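Local structure of mandelate racemase/muconate lactonizing protein (Paenibacillus sp., 3V5C) at residues A[235-239]-A[261-267]; A[302-308]-A[329-334]. The protein probably catalyses the magnesium-dependent dehydration of galacturonate, as a lyase of the enolase superfamily. The protein carries 1 engineered substitution. All blocks are in the same frame, centred on the assembly; numbering follows the deposited sequence.

Interaction 1 of 2, residues A[235-239]-A[261-267]. With MG (magnesium ion), chain E.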
loop_
_atom_site.group_PDB
_atom_site.type_symbol
_atom_site.label_atom_id
_atom_site.label_comp_id
_atom_site.label_asym_id
_atom_site.label_seq_id
_atom_site.Cartn_x
_atom_site.Cartn_y
_atom_site.Cartn_z
ATOM N N ALA A 235 16.809 2.559 2.537
ATOM C CA ALA A 235 17.970 3.346 2.949
ATOM C C ALA A 235 18.785 3.796 1.739
ATOM O O ALA A 235 19.222 4.960 1.641
ATOM C CB ALA A 235 18.829 2.548 3.919
ATOM N N PHE A 236 18.948 2.863 0.810
ATOM C CA PHE A 236 19.686 3.055 -0.433
ATOM C C PHE A 236 19.201 1.941 -1.338
ATOM O O PHE A 236 18.619 0.965 -0.866
ATOM C CB PHE A 236 21.196 2.944 -0.192
ATOM C CG PHE A 236 21.570 1.866 0.803
ATOM C CD1 PHE A 236 21.885 2.183 2.126
ATOM C CD2 PHE A 236 21.565 0.529 0.424
ATOM C CE1 PHE A 236 22.203 1.187 3.058
ATOM C CE2 PHE A 236 21.880 -0.474 1.339
ATOM C CZ PHE A 236 22.202 -0.157 2.659
ATOM N N HIS A 237 19.412 2.077 -2.639
ATOM C CA HIS A 237 18.930 1.024 -3.526
ATOM C C HIS A 237 19.483 -0.321 -3.064
ATOM O O HIS A 237 20.675 -0.455 -2.795
ATOM C CB HIS A 237 19.292 1.293 -4.977
ATOM C CG HIS A 237 18.669 0.316 -5.918
ATOM N ND1 HIS A 237 17.306 0.236 -6.084
ATOM C CD2 HIS A 237 19.203 -0.661 -6.687
ATOM C CE1 HIS A 237 17.023 -0.730 -6.941
ATOM N NE2 HIS A 237 18.155 -1.287 -7.325
ATOM N N GLU A 238 18.597 -1.309 -2.964
ATOM C CA GLU A 238 18.950 -2.595 -2.392
ATOM C C GLU A 238 20.200 -3.205 -3.020
ATOM O O GLU A 238 20.393 -3.189 -4.242
ATOM C CB GLU A 238 17.780 -3.566 -2.492
ATOM C CG GLU A 238 17.233 -3.745 -3.897
ATOM C CD GLU A 238 16.033 -2.870 -4.179
ATOM O OE1 GLU A 238 15.163 -3.287 -4.968
ATOM O OE2 GLU A 238 15.932 -1.761 -3.594
ATOM N N ASP A 239 21.039 -3.751 -2.157
ATOM C CA ASP A 239 22.316 -4.331 -2.549
ATOM C C ASP A 239 22.618 -5.394 -1.498
ATOM O O ASP A 239 22.625 -5.111 -0.298
ATOM C CB ASP A 239 23.350 -3.193 -2.550
ATOM C CG ASP A 239 24.778 -3.653 -2.850
ATOM O OD1 ASP A 239 25.216 -4.705 -2.367
ATOM O OD2 ASP A 239 25.499 -2.886 -3.523
ATOM N N ASP A 261 12.218 -3.284 2.035
ATOM C CA ASP A 261 12.530 -2.796 0.705
ATOM C C ASP A 261 11.608 -3.481 -0.296
ATOM O O ASP A 261 10.859 -4.374 0.082
ATOM C CB ASP A 261 14.019 -3.085 0.402
ATOM C CG ASP A 261 14.663 -2.034 -0.482
ATOM O OD1 ASP A 261 13.974 -1.531 -1.379
ATOM O OD2 ASP A 261 15.871 -1.741 -0.297
ATOM N N GLY A 262 11.627 -3.032 -1.549
ATOM C CA GLY A 262 10.828 -3.678 -2.580
ATOM C C GLY A 262 10.022 -2.758 -3.473
ATOM O O GLY A 262 9.542 -3.192 -4.510
ATOM N N GLU A 263 9.874 -1.493 -3.099
ATOM C CA GLU A 263 9.109 -0.567 -3.934
ATOM C C GLU A 263 9.797 -0.253 -5.266
ATOM O O GLU A 263 11.019 -0.310 -5.386
ATOM C CB GLU A 263 8.858 0.742 -3.166
ATOM C CG GLU A 263 7.981 1.772 -3.909
ATOM C CD GLU A 263 8.746 2.673 -4.864
ATOM O OE1 GLU A 263 9.982 2.859 -4.706
ATOM O OE2 GLU A 263 8.103 3.214 -5.794
ATOM N N GLY A 264 9.005 0.125 -6.261
ATOM C CA GLY A 264 9.549 0.645 -7.506
ATOM C C GLY A 264 10.239 -0.400 -8.360
ATOM O O GLY A 264 9.880 -1.560 -8.353
ATOM N N LEU A 265 11.261 0.030 -9.096
ATOM C CA LEU A 265 11.990 -0.868 -9.982
ATOM C C LEU A 265 12.996 -1.639 -9.137
ATOM O O LEU A 265 14.156 -1.244 -9.011
ATOM C CB LEU A 265 12.710 -0.067 -11.074
ATOM C CG LEU A 265 11.814 0.813 -11.946
ATOM C CD1 LEU A 265 12.628 1.693 -12.916
ATOM C CD2 LEU A 265 10.830 -0.074 -12.681
ATOM N N ALA A 266 12.540 -2.736 -8.547
ATOM C CA ALA A 266 13.325 -3.441 -7.546
ATOM C C ALA A 266 14.351 -4.345 -8.193
ATOM O O ALA A 266 14.195 -4.748 -9.352
ATOM C CB ALA A 266 12.406 -4.263 -6.658
ATOM N N SER A 267 15.391 -4.676 -7.439
ATOM C CA SER A 267 16.332 -5.688 -7.909
ATOM C C SER A 267 15.588 -6.989 -8.171
ATOM O O SER A 267 14.793 -7.439 -7.348
ATOM C CB SER A 267 17.402 -5.977 -6.872
ATOM O OG SER A 267 18.025 -7.229 -7.180
HETATM MG MG MG E . 14.409 -0.409 -3.007
HETATM O O HOH W 1 14.808 0.879 -4.699
HETATM O O HOH W 2 13.062 -1.643 -4.170
HETATM O O HOH W 3 15.863 0.644 -1.875
HETATM O O HOH W 4 12.754 0.780 -2.421
#
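Two acidic side chains that should repel each other nearly touch here: Glu238 OE2 lies 3.0 Å from Asp261 OD1. A magnesium ion pays for this proximity, bound by Glu238 OE2 at 2.1 Å and Asp261 OD1 at 2.0 Å. Four waters at 2.1 to 2.2 Å complete an octahedron in which the two carboxylates occupy adjacent corners. Hard, anionic oxygens suit Mg2+, and using one oxygen of each carboxylate frees the other for second-shell work. Glu238 OE1 accepts a hydrogen bond from Ser267 N (2.8 Å), tying the two loops together without the metal, and another from water 2 (2.8 Å). That metal-bound water also donates to Glu263 O (2.7 Å), so it is held by both loops. Gly262 N donates to Asp261 OD1 (2.8 Å); the positive phi of Gly262 would press a CB against the preceding carbonyl, so glycine fits this turn. His237 takes part indirectly, its ND1 hydrogen-bonded to water 1 at 2.9 Å, while its ring edge meets Leu265 O (CE1 to O, 3.6 Å). Asp261 ends its strand and Glu238 lies in the loop beyond the neighbouring one, on the C-terminal side of the barrel, where enolase-superfamily enzymes bind their metals. Strands 231-233 and 258-261 run parallel as neighbours, and the two segments continue from them toward helices 240-253 and 270-275. Asp239 is the N-cap of the former helix, whose Tyr243 hydrogen-bonds Asp261 OD2, while Leu270 and Trp273 of the latter pack against Glu238.

Interaction 2 of 2, residues A[302-308]-A[329-334]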
loop_
_atom_site.group_PDB
_atom_site.type_symbol
_atom_site.label_atom_id
_atom_site.label_comp_id
_atom_site.label_asym_id
_atom_site.label_seq_id
_atom_site.Cartn_x
_atom_site.Cartn_y
_atom_site.Cartn_z
ATOM N N ASP A 302 5.687 -16.008 3.436
ATOM C CA ASP A 302 5.320 -16.681 4.693
ATOM C C ASP A 302 6.156 -17.955 4.873
ATOM O O ASP A 302 6.598 -18.276 5.990
ATOM C CB ASP A 302 3.839 -17.085 4.704
ATOM C CG ASP A 302 2.872 -15.907 4.907
ATOM O OD1 ASP A 302 3.265 -14.828 5.390
ATOM O OD2 ASP A 302 1.675 -16.098 4.571
ATOM N N ALA A 303 6.356 -18.674 3.770
ATOM C CA ALA A 303 7.062 -19.963 3.791
ATOM C C ALA A 303 8.514 -19.818 4.240
ATOM O O ALA A 303 9.136 -20.774 4.730
ATOM C CB ALA A 303 6.966 -20.630 2.415
ATOM N N HIS A 304 9.039 -18.611 4.071
ATOM C CA HIS A 304 10.411 -18.280 4.463
ATOM C C HIS A 304 10.503 -17.501 5.767
ATOM O O HIS A 304 11.601 -17.151 6.199
ATOM C CB HIS A 304 11.104 -17.507 3.340
ATOM C CG HIS A 304 11.531 -18.370 2.196
ATOM N ND1 HIS A 304 10.755 -18.560 1.073
ATOM C CD2 HIS A 304 12.654 -19.106 2.008
ATOM C CE1 HIS A 304 11.383 -19.373 0.239
ATOM N NE2 HIS A 304 12.533 -19.721 0.786
ATOM N N GLY A 305 9.353 -17.230 6.385
ATOM C CA GLY A 305 9.291 -16.467 7.614
ATOM C C GLY A 305 9.528 -14.992 7.345
ATOM O O GLY A 305 9.887 -14.236 8.254
ATOM N N LEU A 306 9.306 -14.578 6.102
ATOM C CA LEU A 306 9.498 -13.180 5.733
ATOM C C LEU A 306 8.187 -12.404 5.869
ATOM O O LEU A 306 7.106 -12.998 5.878
ATOM C CB LEU A 306 10.046 -13.083 4.311
ATOM C CG LEU A 306 11.472 -13.615 4.147
ATOM C CD1 LEU A 306 11.822 -13.758 2.663
ATOM C CD2 LEU A 306 12.474 -12.707 4.872
ATOM N N ARG A 307 8.287 -11.076 5.950
ATOM C CA ARG A 307 7.131 -10.237 6.232
ATOM C C ARG A 307 6.676 -9.476 4.996
ATOM O O ARG A 307 7.493 -9.090 4.164
ATOM C CB ARG A 307 7.479 -9.229 7.332
ATOM C CG ARG A 307 7.853 -9.882 8.654
ATOM C CD ARG A 307 8.714 -8.936 9.452
ATOM N NE ARG A 307 9.278 -9.578 10.635
ATOM C CZ ARG A 307 8.731 -9.521 11.838
ATOM N NH1 ARG A 307 7.588 -8.870 12.019
ATOM N NH2 ARG A 307 9.320 -10.121 12.865
ATOM N N SER A 308 5.371 -9.241 4.916
ATOM C CA SER A 308 4.749 -8.569 3.785
ATOM C C SER A 308 4.201 -7.214 4.229
ATOM O O SER A 308 3.412 -7.133 5.171
ATOM C CB SER A 308 3.578 -9.416 3.262
ATOM O OG SER A 308 4.026 -10.637 2.679
ATOM N N VAL A 329 -2.447 -13.524 3.942
ATOM C CA VAL A 329 -1.010 -13.547 4.209
ATOM C C VAL A 329 -0.785 -13.592 5.707
ATOM O O VAL A 329 -1.323 -12.759 6.444
ATOM C CB VAL A 329 -0.343 -12.295 3.624
ATOM C CG1 VAL A 329 1.160 -12.298 3.900
ATOM C CG2 VAL A 329 -0.614 -12.187 2.130
ATOM N N ARG A 330 -0.030 -14.582 6.167
ATOM C CA ARG A 330 0.174 -14.758 7.590
ATOM C C ARG A 330 0.978 -13.591 8.171
ATOM O O ARG A 330 0.559 -12.962 9.144
ATOM C CB ARG A 330 0.872 -16.087 7.915
ATOM C CG ARG A 330 1.068 -16.263 9.426
ATOM C CD ARG A 330 1.645 -17.622 9.822
ATOM N NE ARG A 330 3.028 -17.778 9.376
ATOM C CZ ARG A 330 3.404 -18.542 8.348
ATOM N NH1 ARG A 330 2.504 -19.232 7.664
ATOM N NH2 ARG A 330 4.681 -18.622 8.014
ATOM N N ASN A 331 2.138 -13.324 7.576
ATOM C CA ASN A 331 3.042 -12.321 8.118
ATOM C C ASN A 331 2.773 -10.926 7.529
ATOM O O ASN A 331 3.681 -10.231 7.123
ATOM C CB ASN A 331 4.499 -12.734 7.878
ATOM C CG ASN A 331 4.902 -13.984 8.656
ATOM O OD1 ASN A 331 4.308 -14.329 9.671
ATOM N ND2 ASN A 331 5.944 -14.659 8.174
ATOM N N PHE A 332 1.514 -10.520 7.519
ATOM C CA PHE A 332 1.132 -9.216 6.990
ATOM C C PHE A 332 1.408 -8.188 8.078
ATOM O O PHE A 332 0.935 -8.330 9.215
ATOM C CB PHE A 332 -0.368 -9.196 6.638
ATOM C CG PHE A 332 -0.800 -7.932 5.976
ATOM C CD1 PHE A 332 -1.201 -6.842 6.735
ATOM C CD2 PHE A 332 -0.793 -7.824 4.599
ATOM C CE1 PHE A 332 -1.581 -5.666 6.123
ATOM C CE2 PHE A 332 -1.184 -6.651 3.983
ATOM C CZ PHE A 332 -1.590 -5.577 4.758
ATOM N N GLU A 333 2.168 -7.152 7.729
ATOM C CA GLU A 333 2.605 -6.160 8.707
ATOM C C GLU A 333 1.598 -5.022 8.933
ATOM O O GLU A 333 1.074 -4.865 10.038
ATOM C CB GLU A 333 3.970 -5.589 8.270
ATOM C CG GLU A 333 5.095 -6.585 8.399
ATOM C CD GLU A 333 5.519 -6.790 9.830
ATOM O OE1 GLU A 333 5.723 -5.788 10.554
ATOM O OE2 GLU A 333 5.644 -7.954 10.234
ATOM N N PHE A 334 1.362 -4.215 7.904
ATOM C CA PHE A 334 0.559 -3.001 8.044
ATOM C C PHE A 334 -0.083 -2.615 6.726
ATOM O O PHE A 334 0.492 -2.842 5.662
ATOM C CB PHE A 334 1.439 -1.792 8.376
ATOM C CG PHE A 334 2.029 -1.787 9.747
ATOM C CD1 PHE A 334 1.291 -1.333 10.825
ATOM C CD2 PHE A 334 3.360 -2.119 9.933
ATOM C CE1 PHE A 334 1.838 -1.292 12.084
ATOM C CE2 PHE A 334 3.914 -2.081 11.200
ATOM C CZ PHE A 334 3.153 -1.657 12.272
#
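This is a short parallel beta pairing, at the point where strand 307-308 meets the loop leading from helix 317-325 into strand 335-337. Ser308 and Phe332 form a single bridge: Ser308 N donates to Asn331 O (3.0 Å) and Glu333 N to Ser308 O (2.8 Å). Side chains extend the pairing. Asp302, near the end of helix 291-303, offers both carboxylate oxygens to successive amides, OD2 to Arg330 N (2.8 Å) and OD1 to Asn331 N (2.9 Å), a job suited to a short two-oxygen side chain. Asn331 ND2 donates to Leu306 O (3.1 Å), holding the turn after the helix, where Gly305 takes the positive phi of a Schellman motif. Arg307 is long enough to reach across and form a salt bridge, NH1 to Glu333 OE2 at 2.8 Å; Glu333 OE1 is hydrogen-bonded to Tyr230 OH. Strand 307-308, helix 317-325 and strand 335-337 follow one another as in the beta-alpha units of the modified TIM barrel, (beta/alpha)7beta, of the enolase superfamily.

Both contacts belong to the same barrel, and one strand spans the gap between them: strand 281-282 runs parallel to 258-261 on one side and to 307-308 on the other, with Asp261 hydrogen-bonded through its backbone to Val281 and Arg307 to Asp280 and Leu282. Helix 270-275 is a second shared neighbour, touched by Glu238 and Ser267 of interaction 1 and by His304 and Leu306 of interaction 2. The contacts' centres are 18 Å apart and their nearest atoms about 7 Å, so they do not touch. Interaction 1 holds the magnesium between the end of strand 258-261 and the loop after strand 231-233; interaction 2 contributes no metal ligand and joins barrel elements further round the wall.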